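Local coordinates for citryl-spermidine/3,4-dihydroxybenzoyl-citryl-spermidine:spermidine ligase (PDB 3TO3), which catalyses the ATP-dependent condensation of spermidine with citryl-spermidine intermediates in the biosynthesis of the siderophore petrobactin, at residues B[121-125]-B[165-171]; B[5-11]-B[175-179]; B[468-472]-B[556-560]. One frame throughout, in Å; residues are numbered along the deposited sequence.

Contact 1. Residues B[121-125]-B[165-171]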
loop_
_atom_site.group_PDB
_atom_site.type_symbol
_atom_site.label_atom_id
_atom_site.label_comp_id
_atom_site.label_asym_id
_atom_site.label_seq_id
_atom_site.Cartn_x
_atom_site.Cartn_y
_atom_site.Cartn_z
ATOM N N PHE B 121 -0.218 -11.782 5.872
ATOM C CA PHE B 121 -1.302 -12.744 5.945
ATOM C C PHE B 121 -2.354 -12.298 6.960
ATOM O O PHE B 121 -3.554 -12.336 6.669
ATOM C CB PHE B 121 -0.741 -14.123 6.292
ATOM C CG PHE B 121 -1.749 -15.235 6.228
ATOM C CD1 PHE B 121 -2.623 -15.343 5.154
ATOM C CD2 PHE B 121 -1.794 -16.191 7.218
ATOM C CE1 PHE B 121 -3.546 -16.385 5.081
ATOM C CE2 PHE B 121 -2.711 -17.232 7.164
ATOM C CZ PHE B 121 -3.581 -17.336 6.076
ATOM N N ILE B 122 -1.907 -11.864 8.138
ATOM C CA ILE B 122 -2.824 -11.370 9.176
ATOM C C ILE B 122 -3.633 -10.199 8.630
ATOM O O ILE B 122 -4.857 -10.140 8.833
ATOM C CB ILE B 122 -2.073 -10.879 10.412
ATOM C CG1 ILE B 122 -1.785 -12.038 11.362
ATOM C CG2 ILE B 122 -2.888 -9.827 11.148
ATOM C CD1 ILE B 122 -0.560 -11.776 12.270
ATOM N N HIS B 123 -2.948 -9.296 7.911
ATOM C CA HIS B 123 -3.576 -8.116 7.310
ATOM C C HIS B 123 -4.645 -8.524 6.301
ATOM O O HIS B 123 -5.709 -7.938 6.263
ATOM C CB HIS B 123 -2.543 -7.231 6.606
ATOM C CG HIS B 123 -3.120 -5.983 6.011
ATOM N ND1 HIS B 123 -3.885 -5.097 6.736
ATOM C CD2 HIS B 123 -3.021 -5.459 4.768
ATOM C CE1 HIS B 123 -4.228 -4.081 5.967
ATOM N NE2 HIS B 123 -3.718 -4.275 4.767
ATOM N N GLU B 124 -4.356 -9.541 5.504
ATOM C CA GLU B 124 -5.308 -10.006 4.512
ATOM C C GLU B 124 -6.512 -10.656 5.128
ATOM O O GLU B 124 -7.631 -10.538 4.589
ATOM C CB GLU B 124 -4.641 -11.002 3.550
ATOM C CG GLU B 124 -3.791 -10.301 2.560
ATOM C CD GLU B 124 -2.922 -11.259 1.788
ATOM O OE1 GLU B 124 -3.470 -12.320 1.377
ATOM O OE2 GLU B 124 -1.706 -10.945 1.608
ATOM N N LEU B 125 -6.274 -11.373 6.231
ATOM C CA LEU B 125 -7.363 -12.011 6.959
ATOM C C LEU B 125 -8.306 -10.954 7.550
ATOM O O LEU B 125 -9.520 -11.116 7.497
ATOM C CB LEU B 125 -6.838 -12.953 8.060
ATOM C CG LEU B 125 -6.223 -14.216 7.444
ATOM C CD1 LEU B 125 -5.572 -15.088 8.492
ATOM C CD2 LEU B 125 -7.278 -15.016 6.730
ATOM N N PRO B 165 -8.626 -18.994 3.531
ATOM C CA PRO B 165 -9.142 -18.220 4.667
ATOM C C PRO B 165 -9.236 -16.709 4.399
ATOM O O PRO B 165 -10.169 -16.081 4.923
ATOM C CB PRO B 165 -8.199 -18.587 5.818
ATOM C CG PRO B 165 -7.021 -19.277 5.167
ATOM C CD PRO B 165 -7.521 -19.889 3.919
ATOM N N SER B 166 -8.363 -16.106 3.599
ATOM C CA SER B 166 -8.773 -14.771 3.199
ATOM C C SER B 166 -9.253 -14.754 1.729
ATOM O O SER B 166 -8.457 -14.576 0.792
ATOM C CB SER B 166 -7.586 -13.819 3.384
ATOM O OG SER B 166 -6.485 -14.275 2.635
ATOM N N TYR B 167 -10.573 -14.795 1.568
ATOM C CA TYR B 167 -11.227 -14.883 0.267
ATOM C C TYR B 167 -11.712 -13.550 -0.296
ATOM O O TYR B 167 -12.201 -13.481 -1.420
ATOM C CB TYR B 167 -12.435 -15.839 0.409
ATOM C CG TYR B 167 -13.329 -15.587 1.638
ATOM C CD1 TYR B 167 -14.331 -14.620 1.609
ATOM C CD2 TYR B 167 -13.142 -16.281 2.827
ATOM C CE1 TYR B 167 -15.145 -14.372 2.715
ATOM C CE2 TYR B 167 -13.956 -16.042 3.946
ATOM C CZ TYR B 167 -14.959 -15.083 3.873
ATOM O OH TYR B 167 -15.766 -14.814 4.952
ATOM N N LYS B 168 -11.756 -12.564 0.585
ATOM C CA LYS B 168 -12.045 -11.140 0.362
ATOM C C LYS B 168 -11.009 -9.993 0.479
ATOM O O LYS B 168 -11.420 -8.848 0.676
ATOM C CB LYS B 168 -13.438 -10.755 0.871
ATOM C CG LYS B 168 -14.293 -10.122 -0.226
ATOM C CD LYS B 168 -15.757 -10.112 0.187
ATOM C CE LYS B 168 -16.518 -11.230 -0.505
ATOM N NZ LYS B 168 -17.938 -11.218 -0.125
ATOM N N ALA B 169 -9.727 -10.285 0.621
ATOM C CA ALA B 169 -8.782 -9.262 1.093
ATOM C C ALA B 169 -8.904 -7.911 0.397
ATOM O O ALA B 169 -9.017 -6.866 1.072
ATOM C CB ALA B 169 -7.361 -9.762 0.996
ATOM N N ARG B 170 -8.887 -7.941 -0.928
ATOM C CA ARG B 170 -8.929 -6.724 -1.741
ATOM C C ARG B 170 -7.973 -5.633 -1.258
ATOM O O ARG B 170 -8.401 -4.489 -1.063
ATOM C CB ARG B 170 -10.345 -6.153 -1.797
ATOM C CG ARG B 170 -11.268 -6.869 -2.755
ATOM C CD ARG B 170 -12.735 -6.539 -2.495
ATOM N NE ARG B 170 -13.587 -7.587 -3.031
ATOM C CZ ARG B 170 -14.917 -7.559 -3.054
ATOM N NH1 ARG B 170 -15.582 -6.526 -2.551
ATOM N NH2 ARG B 170 -15.581 -8.592 -3.560
ATOM N N ILE B 171 -6.701 -5.970 -1.039
ATOM C CA ILE B 171 -5.707 -4.964 -0.606
ATOM C C ILE B 171 -5.537 -3.865 -1.690
ATOM O O ILE B 171 -5.247 -4.135 -2.871
ATOM C CB ILE B 171 -4.339 -5.616 -0.261
ATOM C CG1 ILE B 171 -4.542 -6.934 0.513
ATOM C CG2 ILE B 171 -3.378 -4.617 0.496
ATOM C CD1 ILE B 171 -5.189 -6.806 1.862
#
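F121 offers its ring edge to P165: CZ points at the proline CG, 4.1 Å away and close to the ring plane, and the two side chains cross at about a right angle. One face of the same ring carries CD1 of L125, one helical turn further on, set off toward the rim. The other ring of the contact, the imidazole of H123, has CD1 of I171 beside its CD2, at an oblique angle. In both residues CG lies opposite the backbone N (chi1 -173° in F121, -178° in H123), which brings the rings nearer the loop; their different positions on the helix take F121 to P165 and H123 to I171.

L125 turns its second methyl, CD2, to the chain between P165 and S166, 3.5 Å from S166 N, while P165 CB packs beside the same methyl. E124 fills the middle. Its CB lies 3.9 Å from A169 CB, and its CG meets CD1 of I171 at 3.8 Å, those two chains crossing at about a right angle. The carbonyl O of E124 has the CB atoms of S166 and A169 near it, and it accepts a hydrogen bond from T128 OG1 in helix 115-138.

No hydrogen bond joins the two segments. E124 OE1 and S166 OG stand 3.8 Å apart, and each is engaged by another residue: OE1 by S308, OG by R576. The helix therefore meets the loop by van der Waals packing, mostly of carbon, with these buried polar groups satisfied from outside the pair. Beyond the contact, A169 O takes a bond from K131, and R170 and I171 face L305 in a G1 beta bulge. Since the A169 side chain is about 9 Å from the bound ATP, the contact lies close to the nucleotide pocket without touching the ligand, and its part in binding is probably indirect.

Contact 2. Residues B[5-11]-B[175-179]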
loop_
_atom_site.group_PDB
_atom_site.type_symbol
_atom_site.label_atom_id
_atom_site.label_comp_id
_atom_site.label_asym_id
_atom_site.label_seq_id
_atom_site.Cartn_x
_atom_site.Cartn_y
_atom_site.Cartn_z
ATOM N N ASP B 5 -21.133 10.636 5.253
ATOM C CA ASP B 5 -22.409 10.297 4.617
ATOM C C ASP B 5 -22.996 8.921 4.961
ATOM O O ASP B 5 -22.483 8.193 5.816
ATOM C CB ASP B 5 -22.306 10.445 3.101
ATOM C CG ASP B 5 -21.482 9.325 2.452
ATOM O OD1 ASP B 5 -21.274 9.436 1.221
ATOM O OD2 ASP B 5 -21.055 8.353 3.156
HETATM N N MSE B 6 -24.074 8.580 4.255
HETATM C CA MSE B 6 -24.791 7.319 4.433
HETATM C C MSE B 6 -23.967 6.054 4.153
HETATM O O MSE B 6 -24.287 4.978 4.665
HETATM C CB MSE B 6 -26.033 7.307 3.547
HETATM C CG MSE B 6 -25.825 6.551 2.240
HETATM SE SE MSE B 6 -27.384 6.530 1.062
HETATM C CE MSE B 6 -26.905 4.979 -0.033
ATOM N N TYR B 7 -22.928 6.163 3.326
ATOM C CA TYR B 7 -22.045 5.017 3.100
ATOM C C TYR B 7 -21.184 4.783 4.333
ATOM O O TYR B 7 -20.935 3.623 4.729
ATOM C CB TYR B 7 -21.211 5.182 1.824
ATOM C CG TYR B 7 -22.054 4.977 0.590
ATOM C CD1 TYR B 7 -22.570 6.060 -0.120
ATOM C CD2 TYR B 7 -22.385 3.698 0.165
ATOM C CE1 TYR B 7 -23.370 5.868 -1.246
ATOM C CE2 TYR B 7 -23.183 3.496 -0.957
ATOM C CZ TYR B 7 -23.673 4.580 -1.658
ATOM O OH TYR B 7 -24.463 4.360 -2.772
ATOM N N HIS B 8 -20.783 5.886 4.970
ATOM C CA HIS B 8 -20.068 5.804 6.226
ATOM C C HIS B 8 -20.951 5.117 7.270
ATOM O O HIS B 8 -20.540 4.164 7.930
ATOM C CB HIS B 8 -19.651 7.199 6.681
ATOM C CG HIS B 8 -18.985 7.223 8.019
ATOM N ND1 HIS B 8 -19.588 7.746 9.141
ATOM C CD2 HIS B 8 -17.764 6.796 8.415
ATOM C CE1 HIS B 8 -18.769 7.642 10.170
ATOM N NE2 HIS B 8 -17.657 7.065 9.757
ATOM N N THR B 9 -22.185 5.580 7.385
ATOM C CA THR B 9 -23.129 4.991 8.329
ATOM C C THR B 9 -23.325 3.487 8.142
ATOM O O THR B 9 -23.400 2.745 9.125
ATOM C CB THR B 9 -24.456 5.726 8.260
ATOM O OG1 THR B 9 -24.203 7.102 8.545
ATOM C CG2 THR B 9 -25.472 5.165 9.267
ATOM N N LYS B 10 -23.375 3.040 6.887
ATOM C CA LYS B 10 -23.531 1.616 6.566
ATOM C C LYS B 10 -22.371 0.788 7.067
ATOM O O LYS B 10 -22.561 -0.269 7.681
ATOM C CB LYS B 10 -23.648 1.393 5.052
ATOM C CG LYS B 10 -24.983 1.786 4.450
ATOM C CD LYS B 10 -25.032 1.397 2.977
ATOM C CE LYS B 10 -26.338 1.822 2.316
ATOM N NZ LYS B 10 -27.479 1.029 2.847
ATOM N N ILE B 11 -21.165 1.254 6.769
ATOM C CA ILE B 11 -19.969 0.548 7.177
ATOM C C ILE B 11 -19.967 0.346 8.677
ATOM O O ILE B 11 -19.682 -0.767 9.172
ATOM C CB ILE B 11 -18.690 1.333 6.827
ATOM C CG1 ILE B 11 -18.533 1.386 5.340
ATOM C CG2 ILE B 11 -17.484 0.565 7.308
ATOM C CD1 ILE B 11 -18.152 0.054 4.829
ATOM N N TYR B 175 -13.073 1.330 2.240
ATOM C CA TYR B 175 -14.501 1.022 2.158
ATOM C C TYR B 175 -15.241 1.659 0.962
ATOM O O TYR B 175 -16.122 1.029 0.372
ATOM C CB TYR B 175 -15.222 1.292 3.471
ATOM C CG TYR B 175 -15.681 2.722 3.716
ATOM C CD1 TYR B 175 -16.925 3.169 3.273
ATOM C CD2 TYR B 175 -14.904 3.603 4.455
ATOM C CE1 TYR B 175 -17.361 4.475 3.532
ATOM C CE2 TYR B 175 -15.327 4.898 4.717
ATOM C CZ TYR B 175 -16.547 5.339 4.254
ATOM O OH TYR B 175 -16.956 6.633 4.529
ATOM N N ARG B 176 -14.868 2.886 0.605
ATOM C CA ARG B 176 -15.579 3.632 -0.424
ATOM C C ARG B 176 -15.361 3.034 -1.815
ATOM O O ARG B 176 -16.313 2.790 -2.548
ATOM C CB ARG B 176 -15.185 5.102 -0.364
ATOM C CG ARG B 176 -16.214 6.044 -0.943
ATOM C CD ARG B 176 -16.005 7.467 -0.433
ATOM N NE ARG B 176 -16.614 7.646 0.875
ATOM C CZ ARG B 176 -17.921 7.816 1.042
ATOM N NH1 ARG B 176 -18.721 7.824 -0.020
ATOM N NH2 ARG B 176 -18.432 7.965 2.255
ATOM N N ASP B 177 -14.104 2.771 -2.166
ATOM C CA ASP B 177 -13.801 2.036 -3.380
ATOM C C ASP B 177 -14.455 0.656 -3.382
ATOM O O ASP B 177 -14.887 0.160 -4.427
ATOM C CB ASP B 177 -12.289 1.897 -3.568
ATOM C CG ASP B 177 -11.650 3.162 -4.154
ATOM O OD1 ASP B 177 -12.329 3.919 -4.896
ATOM O OD2 ASP B 177 -10.454 3.383 -3.870
ATOM N N ASN B 178 -14.526 0.032 -2.214
ATOM C CA ASN B 178 -15.114 -1.298 -2.137
ATOM C C ASN B 178 -16.599 -1.244 -2.538
ATOM O O ASN B 178 -17.079 -2.085 -3.331
ATOM C CB ASN B 178 -14.955 -1.915 -0.731
ATOM C CG ASN B 178 -15.390 -3.339 -0.701
ATOM O OD1 ASN B 178 -14.841 -4.171 -1.464
ATOM N ND2 ASN B 178 -16.421 -3.645 0.116
ATOM N N PHE B 179 -17.311 -0.259 -1.977
ATOM C CA PHE B 179 -18.682 0.043 -2.367
ATOM C C PHE B 179 -18.814 0.301 -3.875
ATOM O O PHE B 179 -19.796 -0.106 -4.490
ATOM C CB PHE B 179 -19.202 1.252 -1.624
ATOM C CG PHE B 179 -19.842 0.929 -0.311
ATOM C CD1 PHE B 179 -20.557 -0.230 -0.134
ATOM C CD2 PHE B 179 -19.726 1.790 0.747
ATOM C CE1 PHE B 179 -21.141 -0.511 1.096
ATOM C CE2 PHE B 179 -20.308 1.506 1.964
ATOM C CZ PHE B 179 -21.015 0.357 2.136
#
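R176 grips D5 end-on with two nitrogens: NH2 gives OD2 a bond of 2.8 Å at 161°, and NH1 gives OD1 a longer one of 3.3 Å. OD2 lies in the guanidinium plane, yet NH2 approaches from above the carboxylate plane, the two planes being 54° apart. Next to this salt bridge, Y7 lays CD2 over one face of F179, the rings inclined to each other, and I11 packs against the rings of Y175 and F179.

Each charged partner is held in place by its own helix. D5 is an N-cap: OD2 also accepts from H8 N at 3.1 Å and, weakly, from Y7 N. NH2 of R176 has a second acceptor in Y175 OH at 3.0 Å, and that hydroxyl sits near the H8 ring edge. Further out, Y7 OH bonds R187, while H8 NE2 bonds W251 of the second subunit.

The axes of the short helical segments 6-11 and 175-179 come within 10.8 Å at 100°. I134 of helix 115-138 lies against both I11 and F179, and I256 of the second subunit packs on H8 and I11, which places this N-terminal helix at the dimer interface.

Contact 3. Residues B[468-472]-B[556-560]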
loop_
_atom_site.group_PDB
_atom_site.type_symbol
_atom_site.label_atom_id
_atom_site.label_comp_id
_atom_site.label_asym_id
_atom_site.label_seq_id
_atom_site.Cartn_x
_atom_site.Cartn_y
_atom_site.Cartn_z
ATOM N N ARG B 468 2.774 -32.837 -23.746
ATOM C CA ARG B 468 3.014 -32.884 -25.188
ATOM C C ARG B 468 2.852 -34.277 -25.803
ATOM O O ARG B 468 2.238 -34.422 -26.853
ATOM C CB ARG B 468 4.404 -32.303 -25.508
ATOM C CG ARG B 468 4.736 -32.203 -26.988
ATOM C CD ARG B 468 6.049 -31.449 -27.210
ATOM N NE ARG B 468 5.874 -30.024 -26.939
ATOM C CZ ARG B 468 5.705 -29.100 -27.879
ATOM N NH1 ARG B 468 5.715 -29.451 -29.163
ATOM N NH2 ARG B 468 5.538 -27.826 -27.535
ATOM N N PRO B 469 3.406 -35.310 -25.155
ATOM C CA PRO B 469 3.229 -36.657 -25.712
ATOM C C PRO B 469 1.767 -37.092 -25.853
ATOM O O PRO B 469 1.522 -37.998 -26.639
ATOM C CB PRO B 469 3.953 -37.549 -24.701
ATOM C CG PRO B 469 5.016 -36.654 -24.131
ATOM C CD PRO B 469 4.336 -35.307 -24.013
ATOM N N PHE B 470 0.823 -36.481 -25.132
ATOM C CA PHE B 470 -0.576 -36.874 -25.282
ATOM C C PHE B 470 -1.359 -36.158 -26.403
ATOM O O PHE B 470 -2.498 -36.527 -26.699
ATOM C CB PHE B 470 -1.341 -36.698 -23.959
ATOM C CG PHE B 470 -1.235 -37.878 -23.020
ATOM C CD1 PHE B 470 -0.162 -38.768 -23.108
ATOM C CD2 PHE B 470 -2.217 -38.104 -22.068
ATOM C CE1 PHE B 470 -0.076 -39.852 -22.264
ATOM C CE2 PHE B 470 -2.144 -39.193 -21.225
ATOM C CZ PHE B 470 -1.076 -40.071 -21.319
ATOM N N LEU B 471 -0.786 -35.128 -27.008
ATOM C CA LEU B 471 -1.545 -34.348 -27.980
ATOM C C LEU B 471 -1.949 -35.192 -29.194
ATOM O O LEU B 471 -1.169 -36.006 -29.678
ATOM C CB LEU B 471 -0.755 -33.113 -28.411
ATOM C CG LEU B 471 -0.242 -32.247 -27.254
ATOM C CD1 LEU B 471 0.691 -31.160 -27.750
ATOM C CD2 LEU B 471 -1.409 -31.647 -26.451
ATOM N N LYS B 472 -3.184 -35.019 -29.659
ATOM C CA LYS B 472 -3.661 -35.755 -30.825
ATOM C C LYS B 472 -2.804 -35.346 -32.012
ATOM O O LYS B 472 -2.421 -36.193 -32.825
ATOM C CB LYS B 472 -5.146 -35.492 -31.107
ATOM C CG LYS B 472 -6.062 -36.731 -31.064
ATOM C CD LYS B 472 -7.222 -36.556 -32.062
ATOM C CE LYS B 472 -8.538 -37.180 -31.586
ATOM N NZ LYS B 472 -9.742 -36.354 -31.999
ATOM N N ARG B 556 -4.141 -45.128 -21.810
ATOM C CA ARG B 556 -3.903 -43.723 -21.512
ATOM C C ARG B 556 -4.579 -43.386 -20.200
ATOM O O ARG B 556 -3.996 -42.714 -19.353
ATOM C CB ARG B 556 -4.524 -42.850 -22.591
ATOM C CG ARG B 556 -3.582 -41.900 -23.306
ATOM C CD ARG B 556 -4.123 -41.705 -24.710
ATOM N NE ARG B 556 -3.230 -40.984 -25.599
ATOM C CZ ARG B 556 -3.254 -39.671 -25.755
ATOM N NH1 ARG B 556 -4.116 -38.945 -25.064
ATOM N NH2 ARG B 556 -2.412 -39.093 -26.595
ATOM N N PHE B 557 -5.825 -43.841 -20.065
ATOM C CA PHE B 557 -6.607 -43.632 -18.867
ATOM C C PHE B 557 -5.929 -44.287 -17.665
ATOM O O PHE B 557 -5.829 -43.692 -16.594
ATOM C CB PHE B 557 -8.047 -44.145 -19.050
ATOM C CG PHE B 557 -8.889 -44.087 -17.781
ATOM C CD1 PHE B 557 -9.287 -45.258 -17.137
ATOM C CD2 PHE B 557 -9.273 -42.861 -17.233
ATOM C CE1 PHE B 557 -10.057 -45.213 -15.973
ATOM C CE2 PHE B 557 -10.042 -42.810 -16.059
ATOM C CZ PHE B 557 -10.431 -43.985 -15.432
ATOM N N GLU B 558 -5.431 -45.497 -17.850
ATOM C CA GLU B 558 -4.744 -46.151 -16.767
ATOM C C GLU B 558 -3.510 -45.381 -16.340
ATOM O O GLU B 558 -3.299 -45.183 -15.144
ATOM C CB GLU B 558 -4.378 -47.583 -17.136
ATOM C CG GLU B 558 -5.362 -48.590 -16.583
ATOM C CD GLU B 558 -5.440 -49.867 -17.413
ATOM O OE1 GLU B 558 -4.420 -50.233 -18.059
ATOM O OE2 GLU B 558 -6.532 -50.498 -17.424
ATOM N N SER B 559 -2.705 -44.929 -17.298
ATOM C CA SER B 559 -1.418 -44.304 -16.964
ATOM C C SER B 559 -1.549 -42.994 -16.169
ATOM O O SER B 559 -0.631 -42.566 -15.469
ATOM C CB SER B 559 -0.585 -44.073 -18.227
ATOM O OG SER B 559 -1.058 -42.943 -18.935
ATOM N N ILE B 560 -2.707 -42.369 -16.286
ATOM C CA ILE B 560 -3.029 -41.143 -15.574
ATOM C C ILE B 560 -3.282 -41.408 -14.064
ATOM O O ILE B 560 -3.088 -40.524 -13.229
ATOM C CB ILE B 560 -4.262 -40.493 -16.257
ATOM C CG1 ILE B 560 -3.834 -39.796 -17.529
ATOM C CG2 ILE B 560 -5.011 -39.508 -15.364
ATOM C CD1 ILE B 560 -4.898 -38.890 -18.039
#
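R556 leans across the ring of F470, and its side chain can be followed outward from helix 554-560. CB leaves the helix toward the 468-472 segment. CG then settles over one face of the phenyl ring, 4.0 Å from the centroid, a CH-pi contact displaced toward the CE2 and CZ side. From CG to NE the chain runs extended (chi3 -171°), long enough to carry the head back over the root of the ring, the two side chains running in opposite directions. There CZ stands 4.2 Å from the ring centroid and 25° off the normal, which makes a cation-pi contact; the guanidinium lies nearly flat on the ring, with F470 CG below its rim.

At the tip, NH2 gives F470 O a short hydrogen bond of 2.6 Å that is almost straight, 172° at the hydrogen. The carbonyl oxygen lies in the guanidinium plane, although the donor sits above the carbonyl plane and off its lone pairs. NH1 adds only a weak bond to the same oxygen, so F470 gives R556 both a ring to lie on and a carbonyl to bind; NH1 also hydrogen-bonds V430 O, near the end of helix 410-432.

F470 belongs to a short 3-10 turn, 468-470, just after strand 465-467, in the C-terminal region that matches the FhuF-like family. The arrangement joins that turn to helix 554-560 far from the ATP site. At the edge of the phenyl ring, S559 OG comes within 3.7 Å of CZ, while it bonds R556 O one turn back. I560 brings CG1 up to CE2, 4.1 Å away and also near the ring plane, and its side chain packs on V429 and V430. Y467 meets F470 edge-to-face, and I501 touches both F470 and S559.

In the fold
Along the chain, contact 2 opens first, and both segments of contact 1 fall between its two halves; contact 3 comes later. Contacts 1 and 2 have centres 19 Å apart and touch directly, through a probable hydrogen bond from R170 NH1 to N178 OD1. They also share helix 115-138, which carries 121-125 and packs I134 against contact 2. Contact 3 lies on the other side of the chain's centre, its centre 39 Å from contact 1 and 53 Å from contact 2. Contacts 1 and 2 join helices 115-138 and 6-15 to segments of the IucA/IucC region and reach the second subunit, whereas contact 3 joins two parts of the FhuF-like region, which no neighbouring chain touches there.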